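Local coordinates for antitoxin HipB (Escherichia coli, PDB 4Z5H), which neutralises the toxin HipA as its antitoxin partner and, as a homodimer, binds and bends operator DNA to repress the hipBA operon, at residues Ser7-Ala12 and Asn45-Thr50. The protein carries 1 engineered substitution. Numbering follows the deposited sequence.
Sequences SPTQLA and NNPDNT. With nucleotides of chain B; nucleotides of chain C.
The ring of Pro-47 packs on the N-terminal end of helix 8-21, its CB lying 3.8 Å from CB of Ala-12 and 4.0 Å from CB of Pro-8. CG of the same ring rests against the backbone, 3.6 Å from the carbonyl O of Pro-8, an oxygen already engaged by the N-H of Ala-12 within the helix. Phe-43 on helix 37-45 also touches Ala-12, which ties the start of helix 8-21 to the helix-turn-helix unit.

A second, polar element borders this apolar patch. The side chains of Pro-8 and Asp-48 cross at about a right angle, with OD1 of Asp-48 3.3 Å from CB of Pro-8. CG of Asp-48 stands anti to its own carbonyl carbon (chi1 -84°), and from there OD1 lies beside the helix start, where one water links the segments: it accepts from N of Thr-9 at 3.1 Å and donates to OD1 of Asp-48 at 2.8 Å. Ser-7 caps the same turn, its OG accepting from N of Gln-10 with a nearly straight N-H...O angle of 170°.

Away from the helix, the 45-50 segment borders DNA: ND2 of Asn-45 makes a weak hydrogen bond to OP2 of DA3 of chain C. Phe-56 of the second subunit packs on Pro-8, and Leu-52 of that subunit on Pro-47, so the contact adjoins the dimer interface.

The chemistry is therefore apolar packing of Pro-47 on Pro-8 and Ala-12, plus a carboxylate that touches Pro-8 and reaches the helix N-H through water; its negative charge near a helix N-terminus probably interacts favourably with the helix dipole.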
loop_
_atom_site.group_PDB
_atom_site.type_symbol
_atom_site.label_atom_id
_atom_site.label_comp_id
_atom_site.label_asym_id
_atom_site.label_seq_id
_atom_site.Cartn_x
_atom_site.Cartn_y
_atom_site.Cartn_z
ATOM N N SER A 7 -1.343 7.436 -5.021
ATOM C CA SER A 7 -2.731 7.089 -4.791
ATOM C C SER A 7 -3.097 5.642 -5.107
ATOM O O SER A 7 -2.418 4.960 -5.834
ATOM C CB SER A 7 -3.677 8.023 -5.555
ATOM O OG SER A 7 -3.713 7.726 -6.928
ATOM N N PRO A 8 -4.243 5.207 -4.602
ATOM C CA PRO A 8 -4.695 3.849 -4.891
ATOM C C PRO A 8 -4.880 3.646 -6.403
ATOM O O PRO A 8 -4.447 2.651 -6.888
ATOM C CB PRO A 8 -6.024 3.746 -4.154
ATOM C CG PRO A 8 -5.942 4.778 -3.090
ATOM C CD PRO A 8 -5.179 5.895 -3.707
ATOM N N THR A 9 -5.438 4.610 -7.117
ATOM C CA THR A 9 -5.605 4.489 -8.555
ATOM C C THR A 9 -4.268 4.344 -9.294
ATOM O O THR A 9 -4.125 3.477 -10.115
ATOM C CB THR A 9 -6.360 5.704 -9.131
ATOM O OG1 THR A 9 -7.673 5.748 -8.598
ATOM C CG2 THR A 9 -6.419 5.642 -10.651
ATOM N N GLN A 10 -3.299 5.167 -8.943
ATOM C CA GLN A 10 -1.974 5.095 -9.513
ATOM C C GLN A 10 -1.336 3.745 -9.194
ATOM O O GLN A 10 -0.720 3.149 -10.032
ATOM C CB GLN A 10 -1.093 6.222 -8.983
ATOM C CG GLN A 10 -1.391 7.600 -9.535
ATOM C CD GLN A 10 -0.598 8.701 -8.866
ATOM O OE1 GLN A 10 0.409 8.470 -8.255
ATOM N NE2 GLN A 10 -1.069 9.906 -9.002
ATOM N N LEU A 11 -1.530 3.281 -7.972
ATOM C CA LEU A 11 -0.998 2.010 -7.550
ATOM C C LEU A 11 -1.588 0.850 -8.352
ATOM O O LEU A 11 -0.866 0.003 -8.816
ATOM C CB LEU A 11 -1.263 1.796 -6.068
ATOM C CG LEU A 11 -0.804 0.484 -5.447
ATOM C CD1 LEU A 11 0.638 0.138 -5.743
ATOM C CD2 LEU A 11 -1.113 0.440 -3.961
ATOM N N ALA A 12 -2.904 0.850 -8.493
ATOM C CA ALA A 12 -3.613 -0.181 -9.228
ATOM C C ALA A 12 -3.226 -0.191 -10.710
ATOM O O ALA A 12 -3.005 -1.227 -11.273
ATOM C CB ALA A 12 -5.112 -0.016 -9.070
ATOM N N ASN A 45 -9.754 -2.034 -10.732
ATOM C CA ASN A 45 -10.727 -1.044 -11.140
ATOM C C ASN A 45 -11.261 -0.106 -10.075
ATOM O O ASN A 45 -11.622 0.998 -10.361
ATOM C CB ASN A 45 -11.860 -1.724 -11.894
ATOM C CG ASN A 45 -11.360 -2.416 -13.123
ATOM O OD1 ASN A 45 -10.939 -1.768 -14.057
ATOM N ND2 ASN A 45 -11.340 -3.728 -13.099
ATOM N N ASN A 46 -11.318 -0.589 -8.857
ATOM C CA ASN A 46 -11.905 0.137 -7.779
ATOM C C ASN A 46 -11.023 0.051 -6.515
ATOM O O ASN A 46 -11.471 -0.405 -5.495
ATOM C CB ASN A 46 -13.277 -0.470 -7.543
ATOM C CG ASN A 46 -14.143 0.366 -6.650
ATOM O OD1 ASN A 46 -14.090 1.575 -6.687
ATOM N ND2 ASN A 46 -14.942 -0.283 -5.838
ATOM N N PRO A 47 -9.780 0.510 -6.612
ATOM C CA PRO A 47 -8.773 0.264 -5.565
ATOM C C PRO A 47 -8.925 0.978 -4.205
ATOM O O PRO A 47 -8.332 0.553 -3.246
ATOM C CB PRO A 47 -7.475 0.692 -6.221
ATOM C CG PRO A 47 -7.880 1.719 -7.181
ATOM C CD PRO A 47 -9.206 1.287 -7.714
ATOM N N ASP A 48 -9.712 2.032 -4.145
ATOM C CA ASP A 48 -9.715 2.939 -3.012
ATOM C C ASP A 48 -10.049 2.275 -1.671
ATOM O O ASP A 48 -9.434 2.578 -0.686
ATOM C CB ASP A 48 -10.700 4.077 -3.245
ATOM C CG ASP A 48 -10.125 5.201 -4.053
ATOM O OD1 ASP A 48 -8.947 5.211 -4.352
ATOM O OD2 ASP A 48 -10.877 6.093 -4.392
ATOM N N ASN A 49 -11.009 1.370 -1.654
ATOM C CA ASN A 49 -11.391 0.701 -0.425
ATOM C C ASN A 49 -10.815 -0.699 -0.270
ATOM O O ASN A 49 -11.173 -1.407 0.634
ATOM C CB ASN A 49 -12.900 0.727 -0.222
ATOM C CG ASN A 49 -13.455 2.127 -0.178
ATOM O OD1 ASN A 49 -14.358 2.447 -0.900
ATOM N ND2 ASN A 49 -12.912 2.951 0.669
ATOM N N THR A 50 -9.924 -1.070 -1.173
ATOM C CA THR A 50 -9.190 -2.315 -1.106
ATOM C C THR A 50 -8.309 -2.376 0.161
ATOM O O THR A 50 -7.717 -1.411 0.544
ATOM C CB THR A 50 -8.310 -2.474 -2.358
ATOM O OG1 THR A 50 -9.144 -2.624 -3.498
ATOM C CG2 THR A 50 -7.431 -3.684 -2.254
ATOM P P DA B 12 -15.636 -2.051 -1.963
ATOM O OP1 DA B 12 -14.559 -1.483 -2.774
ATOM O OP2 DA B 12 -16.779 -2.694 -2.611
ATOM O "O5'" DA B 12 -14.948 -3.075 -0.970
ATOM C "C5'" DA B 12 -14.127 -2.612 0.108
ATOM C "C4'" DA B 12 -13.390 -3.772 0.729
ATOM O "O4'" DA B 12 -14.295 -4.519 1.563
ATOM C "C3'" DA B 12 -12.843 -4.780 -0.270
ATOM O "O3'" DA B 12 -11.714 -5.430 0.292
ATOM C "C2'" DA B 12 -13.990 -5.758 -0.429
ATOM C "C1'" DA B 12 -14.650 -5.742 0.943
ATOM N N9 DA B 12 -16.105 -5.799 0.903
ATOM C C8 DA B 12 -16.959 -5.189 0.021
ATOM N N7 DA B 12 -18.225 -5.401 0.277
ATOM C C5 DA B 12 -18.204 -6.194 1.414
ATOM C C6 DA B 12 -19.225 -6.758 2.188
ATOM N N6 DA B 12 -20.523 -6.605 1.926
ATOM N N1 DA B 12 -18.864 -7.501 3.256
ATOM C C2 DA B 12 -17.562 -7.646 3.525
ATOM N N3 DA B 12 -16.510 -7.165 2.873
ATOM C C4 DA B 12 -16.904 -6.438 1.815
ATOM P P DA C 3 -11.652 -6.472 -15.557
ATOM O OP1 DA C 3 -10.756 -5.710 -16.380
ATOM O OP2 DA C 3 -11.263 -6.800 -14.198
ATOM O "O5'" DA C 3 -13.058 -5.756 -15.517
ATOM C "C5'" DA C 3 -13.791 -5.522 -16.728
ATOM C "C4'" DA C 3 -15.263 -5.813 -16.553
ATOM O "O4'" DA C 3 -15.496 -7.232 -16.418
ATOM C "C3'" DA C 3 -15.944 -5.149 -15.356
ATOM O "O3'" DA C 3 -17.183 -4.626 -15.819
ATOM C "C2'" DA C 3 -16.121 -6.289 -14.375
ATOM C "C1'" DA C 3 -16.296 -7.485 -15.290
ATOM N N9 DA C 3 -15.876 -8.762 -14.730
ATOM C C8 DA C 3 -14.732 -9.037 -14.032
ATOM N N7 DA C 3 -14.626 -10.288 -13.663
ATOM C C5 DA C 3 -15.768 -10.884 -14.174
ATOM C C6 DA C 3 -16.251 -12.205 -14.129
ATOM N N6 DA C 3 -15.618 -13.206 -13.522
ATOM N N1 DA C 3 -17.433 -12.457 -14.724
ATOM C C2 DA C 3 -18.070 -11.456 -15.333
ATOM N N3 DA C 3 -17.729 -10.177 -15.430
ATOM C C4 DA C 3 -16.550 -9.955 -14.829
HETATM O O HOH W 1 -7.359 6.778 -6.076
#